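Local coordinates for hypothetical protein yihE (Escherichia coli, PDB 1ZYL), which phosphorylates proteins, itself included, on serine and threonine using ATP, and probably suppresses the effects of stress linked to reactive oxygen species, at residues Gly111-Val125 / Ala204-Val216. Sequence-based numbering, arbitrary orientation.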
ATOM      1  N   GLY A 111     -18.057  -8.522   3.338  1.00 68.97           N
ATOM      2  CA  GLY A 111     -18.406  -7.202   3.840  1.00 68.67           C
ATOM      3  C   GLY A 111     -18.618  -6.148   2.762  1.00 68.48           C
ATOM      4  O   GLY A 111     -18.234  -6.340   1.607  1.00 68.99           O
ATOM      5  N   ARG A 112     -19.221  -5.023   3.142  1.00 67.75           N
ATOM      6  CA  ARG A 112     -19.495  -3.943   2.199  1.00 67.20           C
ATOM      7  C   ARG A 112     -18.337  -2.976   1.998  1.00 66.03           C
ATOM      8  O   ARG A 112     -17.253  -3.138   2.559  1.00 65.34           O
ATOM      9  CB  ARG A 112     -20.734  -3.145   2.635  1.00 69.16           C
ATOM     10  CG  ARG A 112     -22.073  -3.816   2.345  1.00 71.78           C
ATOM     11  CD  ARG A 112     -22.321  -5.023   3.240  1.00 74.20           C
ATOM     12  NE  ARG A 112     -22.488  -4.644   4.640  1.00 76.95           N
ATOM     13  CZ  ARG A 112     -22.679  -5.506   5.632  1.00 78.02           C
ATOM     14  NH1 ARG A 112     -22.727  -6.808   5.384  1.00 78.08           N
ATOM     15  NH2 ARG A 112     -22.819  -5.065   6.876  1.00 78.33           N
ATOM     16  N   GLN A 113     -18.599  -1.953   1.190  1.00 64.93           N
ATOM     17  CA  GLN A 113     -17.620  -0.926   0.868  1.00 62.37           C
ATOM     18  C   GLN A 113     -17.571   0.150   1.948  1.00 60.26           C
ATOM     19  O   GLN A 113     -18.580   0.778   2.259  1.00 59.51           O
ATOM     20  CB  GLN A 113     -17.970  -0.293  -0.485  1.00 63.13           C
ATOM     21  CG  GLN A 113     -17.882  -1.262  -1.667  1.00 63.99           C
ATOM     22  CD  GLN A 113     -19.189  -1.396  -2.447  1.00 64.67           C
ATOM     23  OE1 GLN A 113     -20.194  -1.917  -1.937  1.00 62.85           O
ATOM     24  NE2 GLN A 113     -19.178  -0.928  -3.693  1.00 63.24           N
ATOM     25  N   PHE A 114     -16.389   0.355   2.519  1.00 58.39           N
ATOM     26  CA  PHE A 114     -16.203   1.356   3.563  1.00 56.56           C
ATOM     27  C   PHE A 114     -16.465   2.754   3.023  1.00 56.94           C
ATOM     28  O   PHE A 114     -15.947   3.128   1.969  1.00 56.27           O
ATOM     29  CB  PHE A 114     -14.783   1.263   4.146  1.00 53.75           C
ATOM     30  CG  PHE A 114     -14.367   2.470   4.948  1.00 50.23           C
ATOM     31  CD1 PHE A 114     -13.779   3.570   4.322  1.00 48.23           C
ATOM     32  CD2 PHE A 114     -14.591   2.521   6.321  1.00 47.37           C
ATOM     33  CE1 PHE A 114     -13.426   4.701   5.058  1.00 47.88           C
ATOM     34  CE2 PHE A 114     -14.241   3.651   7.063  1.00 46.11           C
ATOM     35  CZ  PHE A 114     -13.659   4.741   6.436  1.00 46.04           C
ATOM     36  N   GLU A 115     -17.265   3.517   3.766  1.00 57.61           N
ATOM     37  CA  GLU A 115     -17.634   4.877   3.388  1.00 58.36           C
ATOM     38  C   GLU A 115     -16.846   5.940   4.156  1.00 58.02           C
ATOM     39  O   GLU A 115     -17.147   6.237   5.312  1.00 56.90           O
ATOM     40  CB  GLU A 115     -19.129   5.074   3.626  1.00 59.33           C
ATOM     41  CG  GLU A 115     -19.990   3.977   3.026  1.00 60.12           C
ATOM     42  CD  GLU A 115     -21.441   4.083   3.448  1.00 61.40           C
ATOM     43  OE1 GLU A 115     -22.255   3.242   3.006  1.00 60.85           O
ATOM     44  OE2 GLU A 115     -21.769   5.006   4.224  1.00 62.33           O
ATOM     45  N   ALA A 116     -15.844   6.518   3.500  1.00 58.25           N
ATOM     46  CA  ALA A 116     -15.009   7.545   4.116  1.00 58.80           C
ATOM     47  C   ALA A 116     -15.841   8.778   4.443  1.00 59.35           C
ATOM     48  O   ALA A 116     -15.411   9.662   5.188  1.00 58.72           O
ATOM     49  CB  ALA A 116     -13.863   7.919   3.179  1.00 59.67           C
ATOM     50  N   ASP A 117     -17.038   8.828   3.873  1.00 59.47           N
ATOM     51  CA  ASP A 117     -17.944   9.938   4.097  1.00 59.34           C
ATOM     52  C   ASP A 117     -18.419   9.941   5.541  1.00 58.69           C
ATOM     53  O   ASP A 117     -18.226  10.913   6.271  1.00 58.39           O
ATOM     54  CB  ASP A 117     -19.146   9.822   3.161  1.00 61.73           C
ATOM     55  CG  ASP A 117     -19.149  10.881   2.082  1.00 63.78           C
ATOM     56  OD1 ASP A 117     -20.023  10.825   1.192  1.00 65.46           O
ATOM     57  OD2 ASP A 117     -18.280  11.776   2.128  1.00 64.62           O
ATOM     58  N   ASN A 118     -19.043   8.841   5.946  1.00 58.24           N
ATOM     59  CA  ASN A 118     -19.568   8.710   7.296  1.00 57.03           C
ATOM     60  C   ASN A 118     -18.478   8.943   8.326  1.00 55.92           C
ATOM     61  O   ASN A 118     -17.572   8.126   8.478  1.00 56.03           O
ATOM     62  CB  ASN A 118     -20.181   7.327   7.486  1.00 58.07           C
ATOM     63  CG  ASN A 118     -20.647   7.094   8.902  1.00 60.41           C
ATOM     64  OD1 ASN A 118     -19.841   7.076   9.828  1.00 60.80           O
ATOM     65  ND2 ASN A 118     -21.956   6.921   9.084  1.00 61.32           N
ATOM     66  N   ILE A 119     -18.575  10.064   9.034  1.00 55.13           N
ATOM     67  CA  ILE A 119     -17.593  10.425  10.048  1.00 55.26           C
ATOM     68  C   ILE A 119     -17.520   9.391  11.171  1.00 57.09           C
ATOM     69  O   ILE A 119     -16.501   9.280  11.852  1.00 58.37           O
ATOM     70  CB  ILE A 119     -17.916  11.793  10.675  1.00 53.55           C
ATOM     71  CG1 ILE A 119     -18.169  12.825   9.571  1.00 53.82           C
ATOM     72  CG2 ILE A 119     -16.757  12.242  11.550  1.00 52.62           C
ATOM     73  CD1 ILE A 119     -18.733  14.150  10.072  1.00 51.43           C
ATOM     74  N   ASP A 120     -18.598   8.640  11.367  1.00 57.87           N
ATOM     75  CA  ASP A 120     -18.629   7.628  12.417  1.00 57.75           C
ATOM     76  C   ASP A 120     -17.703   6.462  12.073  1.00 55.49           C
ATOM     77  O   ASP A 120     -16.921   6.013  12.914  1.00 55.27           O
ATOM     78  CB  ASP A 120     -20.060   7.119  12.626  1.00 62.23           C
ATOM     79  CG  ASP A 120     -20.481   7.131  14.090  1.00 66.64           C
ATOM     80  OD1 ASP A 120     -20.559   8.235  14.678  1.00 68.20           O
ATOM     81  OD2 ASP A 120     -20.730   6.038  14.650  1.00 67.72           O
ATOM     82  N   GLN A 121     -17.792   5.971  10.839  1.00 52.20           N
ATOM     83  CA  GLN A 121     -16.940   4.870  10.404  1.00 48.96           C
ATOM     84  C   GLN A 121     -15.487   5.326  10.439  1.00 47.55           C
ATOM     85  O   GLN A 121     -14.575   4.540  10.697  1.00 46.77           O
ATOM     86  CB  GLN A 121     -17.319   4.428   8.991  1.00 48.20           C
ATOM     87  CG  GLN A 121     -18.663   3.724   8.909  1.00 46.31           C
ATOM     88  CD  GLN A 121     -18.937   3.121   7.543  1.00 45.61           C
ATOM     89  OE1 GLN A 121     -19.883   2.358   7.377  1.00 45.79           O
ATOM     90  NE2 GLN A 121     -18.113   3.465   6.557  1.00 45.01           N
ATOM     91  N   MET A 122     -15.290   6.615  10.183  1.00 46.11           N
ATOM     92  CA  MET A 122     -13.968   7.226  10.197  1.00 43.46           C
ATOM     93  C   MET A 122     -13.381   7.030  11.587  1.00 40.56           C
ATOM     94  O   MET A 122     -12.243   6.611  11.731  1.00 39.31           O
ATOM     95  CB  MET A 122     -14.082   8.722   9.905  1.00 45.16           C
ATOM     96  CG  MET A 122     -12.806   9.369   9.424  1.00 45.40           C
ATOM     97  SD  MET A 122     -12.653   9.217   7.649  1.00 49.07           S
ATOM     98  CE  MET A 122     -13.677  10.599   7.101  1.00 44.27           C
ATOM     99  N   GLU A 123     -14.175   7.341  12.607  1.00 39.06           N
ATOM    100  CA  GLU A 123     -13.739   7.201  13.990  1.00 38.30           C
ATOM    101  C   GLU A 123     -13.413   5.761  14.338  1.00 36.93           C
ATOM    102  O   GLU A 123     -12.396   5.496  14.975  1.00 36.95           O
ATOM    103  CB  GLU A 123     -14.807   7.720  14.952  1.00 39.80           C
ATOM    104  CG  GLU A 123     -14.940   9.227  14.977  1.00 44.22           C
ATOM    105  CD  GLU A 123     -15.808   9.710  16.124  1.00 48.79           C
ATOM    106  OE1 GLU A 123     -16.981   9.281  16.201  1.00 49.88           O
ATOM    107  OE2 GLU A 123     -15.319  10.517  16.946  1.00 49.71           O
ATOM    108  N   ALA A 124     -14.280   4.837  13.928  1.00 35.52           N
ATOM    109  CA  ALA A 124     -14.068   3.413  14.192  1.00 32.90           C
ATOM    110  C   ALA A 124     -12.768   2.964  13.538  1.00 32.30           C
ATOM    111  O   ALA A 124     -12.019   2.173  14.112  1.00 33.28           O
ATOM    112  CB  ALA A 124     -15.229   2.594  13.651  1.00 30.44           C
ATOM    113  N   VAL A 125     -12.508   3.468  12.333  1.00 30.40           N
ATOM    114  CA  VAL A 125     -11.287   3.129  11.603  1.00 28.69           C
ATOM    115  C   VAL A 125     -10.089   3.787  12.273  1.00 27.64           C
ATOM    116  O   VAL A 125      -9.059   3.163  12.461  1.00 27.49           O
ATOM    117  CB  VAL A 125     -11.374   3.570  10.102  1.00 28.24           C
ATOM    118  CG1 VAL A 125      -9.995   3.663   9.487  1.00 27.20           C
ATOM    119  CG2 VAL A 125     -12.190   2.565   9.317  1.00 26.42           C
ATOM    120  N   ALA A 204      -9.185   4.133   1.900  1.00 24.89           N
ATOM    121  CA  ALA A 204     -10.498   3.540   1.693  1.00 26.41           C
ATOM    122  C   ALA A 204     -10.483   2.201   0.951  1.00 27.62           C
ATOM    123  O   ALA A 204     -11.035   1.206   1.424  1.00 29.25           O
ATOM    124  CB  ALA A 204     -11.389   4.526   0.962  1.00 28.41           C
ATOM    125  N   GLY A 205      -9.848   2.175  -0.210  1.00 27.01           N
ATOM    126  CA  GLY A 205      -9.815   0.949  -0.987  1.00 28.46           C
ATOM    127  C   GLY A 205      -9.535  -0.350  -0.252  1.00 28.58           C
ATOM    128  O   GLY A 205     -10.217  -1.349  -0.478  1.00 27.80           O
ATOM    129  N   ASN A 206      -8.531  -0.343   0.619  1.00 29.68           N
ATOM    130  CA  ASN A 206      -8.153  -1.540   1.363  1.00 30.91           C
ATOM    131  C   ASN A 206      -8.850  -1.677   2.709  1.00 31.11           C
ATOM    132  O   ASN A 206      -8.327  -2.298   3.630  1.00 31.25           O
ATOM    133  CB  ASN A 206      -6.640  -1.574   1.578  1.00 32.32           C
ATOM    134  CG  ASN A 206      -5.874  -1.685   0.287  1.00 34.45           C
ATOM    135  OD1 ASN A 206      -6.109  -2.599  -0.500  1.00 37.48           O
ATOM    136  ND2 ASN A 206      -4.948  -0.756   0.058  1.00 33.34           N
ATOM    137  N   ILE A 207     -10.029  -1.098   2.832  1.00 30.46           N
ATOM    138  CA  ILE A 207     -10.745  -1.223   4.081  1.00 32.92           C
ATOM    139  C   ILE A 207     -12.207  -1.601   3.768  1.00 34.57           C
ATOM    140  O   ILE A 207     -12.845  -1.013   2.893  1.00 34.29           O
ATOM    141  CB  ILE A 207     -10.601   0.094   4.923  1.00 31.14           C
ATOM    142  CG1 ILE A 207     -11.065  -0.131   6.352  1.00 30.47           C
ATOM    143  CG2 ILE A 207     -11.410   1.207   4.314  1.00 33.59           C
ATOM    144  CD1 ILE A 207     -12.553  -0.302   6.498  1.00 31.02           C
ATOM    145  N   LEU A 208     -12.702  -2.624   4.461  1.00 36.34           N
ATOM    146  CA  LEU A 208     -14.066  -3.119   4.283  1.00 39.06           C
ATOM    147  C   LEU A 208     -14.900  -2.883   5.533  1.00 41.36           C
ATOM    148  O   LEU A 208     -14.361  -2.700   6.625  1.00 42.29           O
ATOM    149  CB  LEU A 208     -14.043  -4.615   3.997  1.00 38.26           C
ATOM    150  CG  LEU A 208     -13.460  -5.030   2.659  1.00 38.34           C
ATOM    151  CD1 LEU A 208     -13.088  -6.492   2.719  1.00 40.47           C
ATOM    152  CD2 LEU A 208     -14.468  -4.758   1.559  1.00 36.87           C
ATOM    153  N   TRP A 209     -16.218  -2.920   5.383  1.00 43.03           N
ATOM    154  CA  TRP A 209     -17.083  -2.687   6.526  1.00 46.52           C
ATOM    155  C   TRP A 209     -18.305  -3.590   6.617  1.00 49.59           C
ATOM    156  O   TRP A 209     -19.190  -3.566   5.762  1.00 49.70           O
ATOM    157  CB  TRP A 209     -17.518  -1.217   6.542  1.00 46.72           C
ATOM    158  CG  TRP A 209     -18.429  -0.850   7.671  1.00 45.91           C
ATOM    159  CD1 TRP A 209     -19.746  -1.176   7.803  1.00 45.29           C
ATOM    160  CD2 TRP A 209     -18.083  -0.105   8.842  1.00 46.01           C
ATOM    161  NE1 TRP A 209     -20.242  -0.684   8.981  1.00 44.98           N
ATOM    162  CE2 TRP A 209     -19.244  -0.021   9.641  1.00 45.00           C
ATOM    163  CE3 TRP A 209     -16.903   0.502   9.295  1.00 44.48           C
ATOM    164  CZ2 TRP A 209     -19.263   0.645  10.868  1.00 44.72           C
ATOM    165  CZ3 TRP A 209     -16.920   1.164  10.513  1.00 43.62           C
ATOM    166  CH2 TRP A 209     -18.095   1.230  11.286  1.00 44.72           C
ATOM    167  N   ARG A 210     -18.327  -4.397   7.669  1.00 53.30           N
ATOM    168  CA  ARG A 210     -19.437  -5.291   7.963  1.00 57.82           C
ATOM    169  C   ARG A 210     -19.580  -5.054   9.462  1.00 59.56           C
ATOM    170  O   ARG A 210     -18.997  -5.776  10.277  1.00 59.11           O
ATOM    171  CB  ARG A 210     -19.067  -6.748   7.693  1.00 60.39           C
ATOM    172  CG  ARG A 210     -20.256  -7.608   7.266  1.00 64.46           C
ATOM    173  CD  ARG A 210     -20.144  -9.068   7.717  1.00 67.07           C
ATOM    174  NE  ARG A 210     -18.872  -9.702   7.373  1.00 69.25           N
ATOM    175  CZ  ARG A 210     -17.747  -9.565   8.071  1.00 69.51           C
ATOM    176  NH1 ARG A 210     -16.641 -10.182   7.676  1.00 69.67           N
ATOM    177  NH2 ARG A 210     -17.723  -8.817   9.167  1.00 69.11           N
ATOM    178  N   ASP A 211     -20.340  -4.015   9.809  1.00 61.02           N
ATOM    179  CA  ASP A 211     -20.527  -3.610  11.198  1.00 61.81           C
ATOM    180  C   ASP A 211     -19.177  -3.635  11.915  1.00 60.24           C
ATOM    181  O   ASP A 211     -18.913  -4.450  12.807  1.00 58.16           O
ATOM    182  CB  ASP A 211     -21.569  -4.493  11.881  1.00 64.58           C
ATOM    183  CG  ASP A 211     -22.986  -4.093  11.508  1.00 66.58           C
ATOM    184  OD1 ASP A 211     -23.408  -2.981  11.888  1.00 67.60           O
ATOM    185  OD2 ASP A 211     -23.675  -4.877  10.823  1.00 67.47           O
ATOM    186  N   GLY A 212     -18.330  -2.705  11.476  1.00 59.08           N
ATOM    187  CA  GLY A 212     -16.985  -2.555  11.996  1.00 56.38           C
ATOM    188  C   GLY A 212     -16.014  -2.493  10.831  1.00 53.60           C
ATOM    189  O   GLY A 212     -16.297  -3.035   9.762  1.00 51.82           O
ATOM    190  N   PRO A 213     -14.874  -1.806  10.987  1.00 52.35           N
ATOM    191  CA  PRO A 213     -13.928  -1.749   9.872  1.00 50.69           C
ATOM    192  C   PRO A 213     -13.140  -3.039   9.853  1.00 49.14           C
ATOM    193  O   PRO A 213     -13.013  -3.710  10.875  1.00 48.97           O
ATOM    194  CB  PRO A 213     -13.033  -0.564  10.226  1.00 50.03           C
ATOM    195  CG  PRO A 213     -13.883   0.270  11.117  1.00 52.35           C
ATOM    196  CD  PRO A 213     -14.564  -0.765  11.977  1.00 52.80           C
ATOM    197  N   MET A 214     -12.622  -3.387   8.687  1.00 48.01           N
ATOM    198  CA  MET A 214     -11.812  -4.585   8.544  1.00 47.08           C
ATOM    199  C   MET A 214     -10.734  -4.245   7.542  1.00 44.15           C
ATOM    200  O   MET A 214     -11.033  -4.001   6.375  1.00 43.83           O
ATOM    201  CB  MET A 214     -12.640  -5.751   8.017  1.00 50.61           C
ATOM    202  CG  MET A 214     -13.772  -6.164   8.923  1.00 54.26           C
ATOM    203  SD  MET A 214     -14.697  -7.494   8.176  1.00 57.77           S
ATOM    204  CE  MET A 214     -15.404  -6.647   6.756  1.00 55.59           C
ATOM    205  N   PHE A 215      -9.488  -4.209   7.995  1.00 40.30           N
ATOM    206  CA  PHE A 215      -8.393  -3.888   7.103  1.00 38.23           C
ATOM    207  C   PHE A 215      -7.937  -5.112   6.331  1.00 38.47           C
ATOM    208  O   PHE A 215      -7.781  -6.202   6.889  1.00 39.61           O
ATOM    209  CB  PHE A 215      -7.238  -3.273   7.892  1.00 36.03           C
ATOM    210  CG  PHE A 215      -7.644  -2.067   8.665  1.00 35.22           C
ATOM    211  CD1 PHE A 215      -8.210  -2.196   9.926  1.00 35.27           C
ATOM    212  CD2 PHE A 215      -7.573  -0.807   8.088  1.00 33.55           C
ATOM    213  CE1 PHE A 215      -8.708  -1.087  10.594  1.00 34.89           C
ATOM    214  CE2 PHE A 215      -8.070   0.308   8.748  1.00 33.00           C
ATOM    215  CZ  PHE A 215      -8.638   0.168  10.000  1.00 33.51           C
ATOM    216  N   VAL A 216      -7.745  -4.932   5.033  1.00 37.35           N
ATOM    217  CA  VAL A 216      -7.307  -6.030   4.197  1.00 37.93           C
ATOM    218  C   VAL A 216      -6.062  -5.640   3.431  1.00 38.34           C
ATOM    219  O   VAL A 216      -5.845  -4.460   3.131  1.00 37.91           O
ATOM    220  CB  VAL A 216      -8.400  -6.445   3.178  1.00 37.07           C
ATOM    221  CG1 VAL A 216      -9.576  -7.046   3.905  1.00 37.82           C
ATOM    222  CG2 VAL A 216      -8.852  -5.244   2.365  1.00 34.43           C
TER
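Gln121 lies across the indole of Trp209. Gln121 CG stands 3.4 Å from the centroid of the six-membered ring of Trp209, a CH-pi contact almost on the ring normal. The amide of Gln121 stacks on the indole with the two planes 24° apart. From Gln121 CG the chain runs extended, which carries the amide along the ring. On the opposite face the backbone of Gly212 covers the ring centre, while Ala124 CB meets the edge, 3.8 Å from Trp209 CZ3. Trp209 CG is anti to the backbone N (chi1 179°), and this sends the indole toward helix 119-136. With an alanine here, Gln121 would probably lose the platform its CG and amide rest on, and a gap would open between the helix and the 210-212 turn.

Nearby, Phe114 packs on Ile207, with Phe114 CG 3.3 Å from Ile207 CG2, and Val125 straddles two partners: Val125 CG2 rests on Pro213 CB at 3.4 Å, its CG1 meets the edge of the Phe215 ring.

The backbones pair alongside: Arg112 and Trp209 form an antiparallel hydrogen-bonded pair, Arg112 N to Trp209 O and Trp209 N to Arg112 O both 3.0 Å. Strand 112-113 thus edges the 207-209/213-215 hairpin, which follows Asn206, a probable magnesium ligand. Helix 119-136 packs over the hairpin, its later residues Tyr128, Leu129 and Met132 reaching Phe215, while Ile119 and Glu123 touch helix 238-252.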